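Local coordinates for luciferase (Lingulodinium polyedrum, PDB 1VPR), which catalyses the oxidation of dinoflagellate luciferin by molecular oxygen with emission of blue light, this chain being the third of three homologous luciferase domains, at residues A[145-150]-A[333-338]; A[78-83]-A[303-308]; A[217-222]-A[310-315]. One frame throughout, in Å; residues are numbered along the deposited sequence.

Contact 1 of 3, residues A[145-150]-A[333-338]; sequences WPAGLP and TNLGKP
Asn-334 reaches across to Ala-147 and carries most of the polar contact between the two loops. Its CB leaves the backbone with CG set between the backbone N and the carbonyl carbon (chi1 50°), and CG comes to rest 4.0 Å from Ala-147 CB. From there the amide divides. OD1 takes the backbone N-H of Ala-147 at 2.8 Å, the donor lying in the carbonyl plane and the bond fairly straight at 155°. ND2 turns to a third piece of chain and is hydrogen-bonded to the carbonyl oxygen of Pro-114, so both ends of the amide are engaged and its rotation is fixed. Two tight turns meet here, one from the loop between helix 120-126 and strand 163-169, the other from the loop after helix 321-324: residues 146-149 form a type II beta turn, in which Gly-148 takes the positive phi and Pro-146 and Leu-149 rest on Phe-263 of barrel strand 259-266, while residues 333-336 form a type I turn. The latter is braced from within by Thr-333, whose OG1 accepts the backbone N-H of Leu-335 at 3.1 Å, an ST turn, and that of Lys-337 as well. The Thr-333 methyl, CG2, lies 3.9 Å from Trp-145 CB, whereas the indole leads away from the contact to stack on Tyr-339. At the more exposed margin Leu-335 CD1 packs on Ala-147 CB at 3.7 Å.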
# COMPACT_ATOMS: atom_id res chain seq x y z
N TRP A 145 -10.71 -16.47 0.05
CA TRP A 145 -9.55 -16.22 -0.81
C TRP A 145 -10.21 -15.93 -2.17
O TRP A 145 -11.24 -16.53 -2.50
CB TRP A 145 -8.67 -17.47 -0.94
CG TRP A 145 -7.83 -17.76 0.29
CD1 TRP A 145 -8.17 -18.57 1.34
CD2 TRP A 145 -6.52 -17.26 0.57
NE1 TRP A 145 -7.15 -18.60 2.26
CE2 TRP A 145 -6.12 -17.80 1.81
CE3 TRP A 145 -5.64 -16.40 -0.11
CZ2 TRP A 145 -4.88 -17.52 2.40
CZ3 TRP A 145 -4.40 -16.11 0.47
CH2 TRP A 145 -4.03 -16.67 1.71
N PRO A 146 -9.66 -14.99 -2.96
CA PRO A 146 -10.29 -14.71 -4.26
C PRO A 146 -9.99 -15.74 -5.33
O PRO A 146 -8.83 -16.00 -5.64
CB PRO A 146 -9.76 -13.32 -4.61
CG PRO A 146 -8.37 -13.33 -4.01
CD PRO A 146 -8.62 -13.98 -2.65
N ALA A 147 -11.05 -16.32 -5.90
CA ALA A 147 -10.91 -17.31 -6.98
C ALA A 147 -9.89 -16.84 -8.01
O ALA A 147 -9.90 -15.67 -8.40
CB ALA A 147 -12.28 -17.52 -7.68
N GLY A 148 -9.02 -17.75 -8.48
CA GLY A 148 -8.03 -17.37 -9.48
C GLY A 148 -6.70 -16.89 -8.93
O GLY A 148 -5.78 -16.58 -9.69
N LEU A 149 -6.57 -16.80 -7.61
CA LEU A 149 -5.30 -16.37 -7.05
C LEU A 149 -4.32 -17.53 -7.15
O LEU A 149 -4.62 -18.64 -6.72
CB LEU A 149 -5.45 -15.96 -5.58
CG LEU A 149 -4.17 -15.45 -4.90
CD1 LEU A 149 -3.78 -14.10 -5.48
CD2 LEU A 149 -4.38 -15.35 -3.39
N PRO A 150 -3.12 -17.30 -7.72
CA PRO A 150 -2.17 -18.41 -7.80
C PRO A 150 -1.72 -18.83 -6.42
O PRO A 150 -1.73 -18.02 -5.49
CB PRO A 150 -1.03 -17.82 -8.62
CG PRO A 150 -1.12 -16.32 -8.33
CD PRO A 150 -2.61 -16.09 -8.38
N THR A 333 -11.48 -20.52 -1.35
CA THR A 333 -11.69 -19.38 -2.22
C THR A 333 -13.21 -19.33 -2.27
O THR A 333 -13.87 -20.18 -1.69
CB THR A 333 -11.19 -19.65 -3.66
OG1 THR A 333 -11.94 -20.73 -4.24
CG2 THR A 333 -9.70 -20.01 -3.66
N ASN A 334 -13.77 -18.35 -2.96
CA ASN A 334 -15.21 -18.25 -3.08
C ASN A 334 -15.80 -19.31 -4.03
O ASN A 334 -17.00 -19.36 -4.25
CB ASN A 334 -15.58 -16.84 -3.53
CG ASN A 334 -14.79 -16.39 -4.73
OD1 ASN A 334 -13.56 -16.39 -4.73
ND2 ASN A 334 -15.50 -15.99 -5.77
N LEU A 335 -14.96 -20.16 -4.59
CA LEU A 335 -15.48 -21.22 -5.46
C LEU A 335 -15.30 -22.54 -4.72
O LEU A 335 -15.40 -23.62 -5.30
CB LEU A 335 -14.75 -21.22 -6.81
CG LEU A 335 -15.10 -20.07 -7.76
CD1 LEU A 335 -14.34 -20.25 -9.05
CD2 LEU A 335 -16.60 -20.04 -8.05
N GLY A 336 -15.02 -22.44 -3.42
CA GLY A 336 -14.85 -23.62 -2.59
C GLY A 336 -13.52 -24.37 -2.67
O GLY A 336 -13.39 -25.46 -2.10
N LYS A 337 -12.53 -23.81 -3.34
CA LYS A 337 -11.24 -24.48 -3.45
C LYS A 337 -10.30 -24.06 -2.32
O LYS A 337 -10.10 -22.87 -2.07
CB LYS A 337 -10.61 -24.17 -4.80
CG LYS A 337 -9.29 -24.89 -5.10
CD LYS A 337 -8.73 -24.44 -6.44
CE LYS A 337 -7.40 -25.10 -6.74
NZ LYS A 337 -6.93 -24.84 -8.14
N PRO A 338 -9.69 -25.03 -1.62
CA PRO A 338 -8.77 -24.75 -0.51
C PRO A 338 -7.54 -23.98 -0.99
O PRO A 338 -6.97 -24.30 -2.03
CB PRO A 338 -8.37 -26.15 -0.02
CG PRO A 338 -9.55 -27.00 -0.39
CD PRO A 338 -9.88 -26.49 -1.78

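Contact 2 of 3, residues A[78-83]-A[303-308]; sequences GPLCED and YVKVSN
Gly-78 lies against Val-306 at the end of strand 297-307, with its CA 3.1 Å from Val-306 O in a CA-H...O contact. A side chain here would point at the strand, and a CB would collide with that same oxygen. Pro-79 follows, its ring carbon CD 3.5 Å from Val-306 O and its CG beside Ser-307 OG, a hydroxyl that is itself hydrogen-bonded to the backbone N of Asp-309. Leu-80 then supplies the hydrogen bond across the contact: its N donates to Val-306 O at 2.9 Å, with the donor standing well above the carbonyl plane, 48° out of it. Residues 78-81 form a type I beta turn closed in both directions by backbone bonds between Gly-78 and Cys-81, and this turn covers the place where the strand has a classic beta bulge, Val-306 and Ser-307 both facing Arg-164 of strand 163-169. The strand belongs to the antiparallel sheet of the calycin-like barrel. The Leu-80 side chain crosses that of Asn-308 at about a right angle, its CD1 3.5 Å from Asn-308 OD1, and the same methyl meets Lys-305 CD at 4.0 Å. Asn-308 OD1 also accepts a bond from Lys-305 NZ at the end of an extended chain, and the ammonium has a further partner in the carbonyl oxygen of His-162. Cys-81 points toward the strand with SG anti to its backbone N (chi1 178°), and the sulphur meets Val-304 CG2 at 4.1 Å. Its CB lies 4.0 Å from Val-306 CG1, a methyl that also approaches Cys-81 O, while Tyr-285 of the neighbouring strand touches the cysteine side chain.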
# COMPACT_ATOMS: atom_id res chain seq x y z
N GLY A 78 17.90 8.90 -8.84
CA GLY A 78 18.87 7.95 -8.32
C GLY A 78 19.78 7.55 -9.46
O GLY A 78 19.54 7.95 -10.60
N PRO A 79 20.81 6.73 -9.21
CA PRO A 79 21.75 6.31 -10.26
C PRO A 79 21.16 5.66 -11.49
O PRO A 79 21.73 5.78 -12.58
CB PRO A 79 22.73 5.41 -9.51
CG PRO A 79 21.96 4.93 -8.36
CD PRO A 79 21.15 6.12 -7.91
N LEU A 80 20.03 4.96 -11.35
CA LEU A 80 19.43 4.31 -12.51
C LEU A 80 18.53 5.25 -13.29
O LEU A 80 18.15 4.94 -14.42
CB LEU A 80 18.63 3.09 -12.07
CG LEU A 80 19.38 1.99 -11.33
CD1 LEU A 80 18.34 0.96 -10.82
CD2 LEU A 80 20.43 1.35 -12.25
N CYS A 81 18.16 6.38 -12.70
CA CYS A 81 17.28 7.34 -13.37
C CYS A 81 17.38 8.63 -12.57
O CYS A 81 16.70 8.81 -11.55
CB CYS A 81 15.84 6.85 -13.39
SG CYS A 81 14.69 8.04 -14.18
N GLU A 82 18.24 9.52 -13.04
CA GLU A 82 18.48 10.79 -12.35
C GLU A 82 17.38 11.81 -12.54
O GLU A 82 17.28 12.76 -11.75
CB GLU A 82 19.80 11.40 -12.82
CG GLU A 82 21.04 10.50 -12.63
CD GLU A 82 21.55 10.48 -11.20
OE1 GLU A 82 22.58 9.80 -10.95
OE2 GLU A 82 20.94 11.14 -10.32
N ASP A 83 16.57 11.63 -13.57
CA ASP A 83 15.50 12.58 -13.87
C ASP A 83 14.14 11.89 -14.00
O ASP A 83 13.54 11.89 -15.08
CB ASP A 83 15.84 13.30 -15.17
CG ASP A 83 14.99 14.53 -15.40
OD1 ASP A 83 15.00 15.02 -16.55
OD2 ASP A 83 14.32 15.01 -14.46
N TYR A 303 5.58 3.43 -11.63
CA TYR A 303 6.80 3.86 -10.93
C TYR A 303 7.98 3.58 -11.83
O TYR A 303 7.97 2.62 -12.62
CB TYR A 303 7.04 3.04 -9.65
CG TYR A 303 5.86 2.85 -8.72
CD1 TYR A 303 4.92 1.83 -8.93
CD2 TYR A 303 5.73 3.63 -7.58
CE1 TYR A 303 3.89 1.59 -8.01
CE2 TYR A 303 4.70 3.39 -6.65
CZ TYR A 303 3.79 2.37 -6.87
OH TYR A 303 2.82 2.12 -5.92
N VAL A 304 9.03 4.38 -11.70
CA VAL A 304 10.24 4.15 -12.46
C VAL A 304 11.34 3.82 -11.43
O VAL A 304 11.40 4.43 -10.36
CB VAL A 304 10.64 5.37 -13.34
CG1 VAL A 304 10.90 6.62 -12.47
CG2 VAL A 304 11.87 5.02 -14.16
N LYS A 305 12.18 2.84 -11.73
CA LYS A 305 13.22 2.45 -10.78
C LYS A 305 14.40 3.43 -10.81
O LYS A 305 15.08 3.58 -11.83
CB LYS A 305 13.70 1.03 -11.09
CG LYS A 305 14.26 0.35 -9.85
CD LYS A 305 14.89 -0.98 -10.15
CE LYS A 305 15.23 -1.66 -8.85
NZ LYS A 305 15.79 -3.03 -9.08
N VAL A 306 14.65 4.10 -9.69
CA VAL A 306 15.74 5.08 -9.64
C VAL A 306 17.00 4.50 -8.99
O VAL A 306 18.10 5.06 -9.14
CB VAL A 306 15.28 6.40 -8.95
CG1 VAL A 306 14.12 7.05 -9.75
CG2 VAL A 306 14.82 6.13 -7.50
N SER A 307 16.87 3.38 -8.29
CA SER A 307 18.04 2.77 -7.64
C SER A 307 17.83 1.32 -7.26
O SER A 307 16.73 0.95 -6.89
CB SER A 307 18.38 3.53 -6.36
OG SER A 307 19.56 2.99 -5.80
N ASN A 308 18.89 0.51 -7.31
CA ASN A 308 18.79 -0.88 -6.87
C ASN A 308 18.87 -0.95 -5.34
O ASN A 308 18.65 -2.00 -4.75
CB ASN A 308 19.94 -1.71 -7.44
CG ASN A 308 19.74 -2.08 -8.89
OD1 ASN A 308 18.60 -2.17 -9.37
ND2 ASN A 308 20.85 -2.31 -9.61

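Contact 3 of 3, residues A[217-222]-A[310-315]; sequences TVDASV and PESDPI
Thr-217 and Pro-314 bring the two backbones nearest, with CA atoms 5.3 Å apart, and the chains then diverge to a CA separation of 7.9 Å at Asp-219 and Ser-312, too wide for a strand pairing, so side chains bridge the gap. Thr-217 points toward the loop, and its OG1 receives a weak hydrogen bond from the backbone N of Ile-315 at 3.4 Å. The same hydroxyl is hydrogen-bonded to Thr-231 OG1 on the adjacent strand, which ties the loop to two strands at once. The Thr-217 methyl, CG2, is anti to the backbone N and lies 3.9 Å from Pro-314 CA, with Ile-315 CG1 a little farther off. Thr-217 lies on strand 215-219 of the antiparallel barrel sheet, and the loop 310-315, which follows strand 297-307, passes over the face from which Thr-217 and Asp-219 project. Asp-219 also points toward the loop, with CG anti to its carbonyl carbon (chi1 -62°). Its OD2 lies 2.8 Å from Ser-312 OG, within hydrogen-bonding distance, but that hydroxyl has a second acceptor in Glu-7 OE1, and which of the two takes its proton is not settled. The other carboxylate oxygen, OD1, forms a salt bridge with Lys-229, whose NZ also bonds to the carbonyl oxygen of Asp-313. An alanine in place of Asp-219 would probably leave Lys-229 without this carboxylate mate and Ser-312 OG without one of the two carboxylates within its reach. With Glu-7 and Asp-219 both close to a single buried hydroxyl, the two carboxyl groups are likely to feel each other's charge, and the ammonium of Lys-229 would probably offset part of that repulsion.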
# COMPACT_ATOMS: atom_id res chain seq x y z
N THR A 217 10.32 -6.48 2.54
CA THR A 217 9.99 -5.42 3.51
C THR A 217 9.72 -4.23 2.58
O THR A 217 10.49 -3.95 1.66
CB THR A 217 11.14 -5.09 4.42
OG1 THR A 217 11.32 -6.17 5.34
CG2 THR A 217 10.83 -3.79 5.22
N VAL A 218 8.60 -3.54 2.80
CA VAL A 218 8.22 -2.43 1.94
C VAL A 218 7.95 -1.15 2.72
O VAL A 218 7.20 -1.14 3.69
CB VAL A 218 6.93 -2.79 1.11
CG1 VAL A 218 6.51 -1.62 0.22
CG2 VAL A 218 7.17 -4.03 0.27
N ASP A 219 8.61 -0.07 2.30
CA ASP A 219 8.41 1.24 2.90
C ASP A 219 7.46 1.91 1.91
O ASP A 219 7.76 1.98 0.70
CB ASP A 219 9.74 2.00 2.99
CG ASP A 219 10.73 1.28 3.89
OD1 ASP A 219 10.62 1.39 5.11
OD2 ASP A 219 11.62 0.56 3.38
N ALA A 220 6.32 2.36 2.42
CA ALA A 220 5.27 3.01 1.63
C ALA A 220 4.93 4.36 2.26
O ALA A 220 5.30 4.62 3.40
CB ALA A 220 4.03 2.14 1.59
N SER A 221 4.22 5.20 1.52
CA SER A 221 3.87 6.54 1.99
C SER A 221 3.04 6.59 3.26
O SER A 221 1.98 5.94 3.35
CB SER A 221 3.13 7.29 0.89
OG SER A 221 2.62 8.55 1.34
N VAL A 222 3.50 7.37 4.24
CA VAL A 222 2.74 7.53 5.47
C VAL A 222 1.61 8.55 5.26
O VAL A 222 0.79 8.80 6.14
CB VAL A 222 3.64 7.94 6.66
CG1 VAL A 222 4.47 6.72 7.08
CG2 VAL A 222 4.55 9.11 6.28
N PRO A 310 17.37 0.20 -1.73
CA PRO A 310 16.22 0.84 -1.09
C PRO A 310 16.67 1.85 -0.03
O PRO A 310 15.89 2.74 0.36
CB PRO A 310 15.48 -0.35 -0.46
CG PRO A 310 16.63 -1.26 -0.07
CD PRO A 310 17.47 -1.22 -1.34
N GLU A 311 17.92 1.72 0.41
CA GLU A 311 18.47 2.60 1.45
C GLU A 311 17.52 2.61 2.64
O GLU A 311 17.13 3.66 3.17
CB GLU A 311 18.68 4.02 0.90
CG GLU A 311 19.84 4.10 -0.09
CD GLU A 311 20.27 5.53 -0.41
OE1 GLU A 311 19.76 6.12 -1.38
OE2 GLU A 311 21.12 6.07 0.33
N SER A 312 17.13 1.41 3.05
CA SER A 312 16.20 1.22 4.16
C SER A 312 16.38 -0.22 4.59
O SER A 312 16.64 -1.09 3.76
CB SER A 312 14.78 1.47 3.65
OG SER A 312 13.88 1.55 4.75
N ASP A 313 16.27 -0.48 5.89
CA ASP A 313 16.48 -1.83 6.40
C ASP A 313 15.25 -2.71 6.54
O ASP A 313 14.16 -2.22 6.77
CB ASP A 313 17.14 -1.77 7.77
CG ASP A 313 18.51 -1.14 7.74
OD1 ASP A 313 18.88 -0.50 8.75
OD2 ASP A 313 19.22 -1.28 6.71
N PRO A 314 15.41 -4.03 6.42
CA PRO A 314 14.27 -4.95 6.57
C PRO A 314 13.86 -4.94 8.05
O PRO A 314 14.61 -4.45 8.91
CB PRO A 314 14.87 -6.31 6.23
CG PRO A 314 16.03 -6.00 5.34
CD PRO A 314 16.61 -4.73 5.93
N ILE A 315 12.68 -5.47 8.35
CA ILE A 315 12.26 -5.62 9.74
C ILE A 315 11.82 -7.10 9.80
O ILE A 315 11.59 -7.73 8.74
CB ILE A 315 11.11 -4.66 10.14
CG1 ILE A 315 9.94 -4.76 9.16
CG2 ILE A 315 11.63 -3.23 10.20
CD1 ILE A 315 8.65 -4.11 9.69

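How the contacts relate
All three contacts lie within the luciferase catalytic domain. Contacts 2 and 3 are neighbours, their centres about 16 Å apart, and both reach the ten-stranded antiparallel sheet: strand 297-307 ends within the second segment of contact 2, and the chain continues almost directly into residues 310-315 of contact 3. Contact 1, where two loops meet beside strands 247-253 and 259-266, stands apart, its centre about 37 Å from that of contact 2 and 30 Å from that of contact 3. Along the chain contact 3 is nested inside the loop closed by contact 1, whereas contact 2 crosses both. Contacts 2 and 3 thus hold loops against barrel strands; contact 1 joins two loops far away.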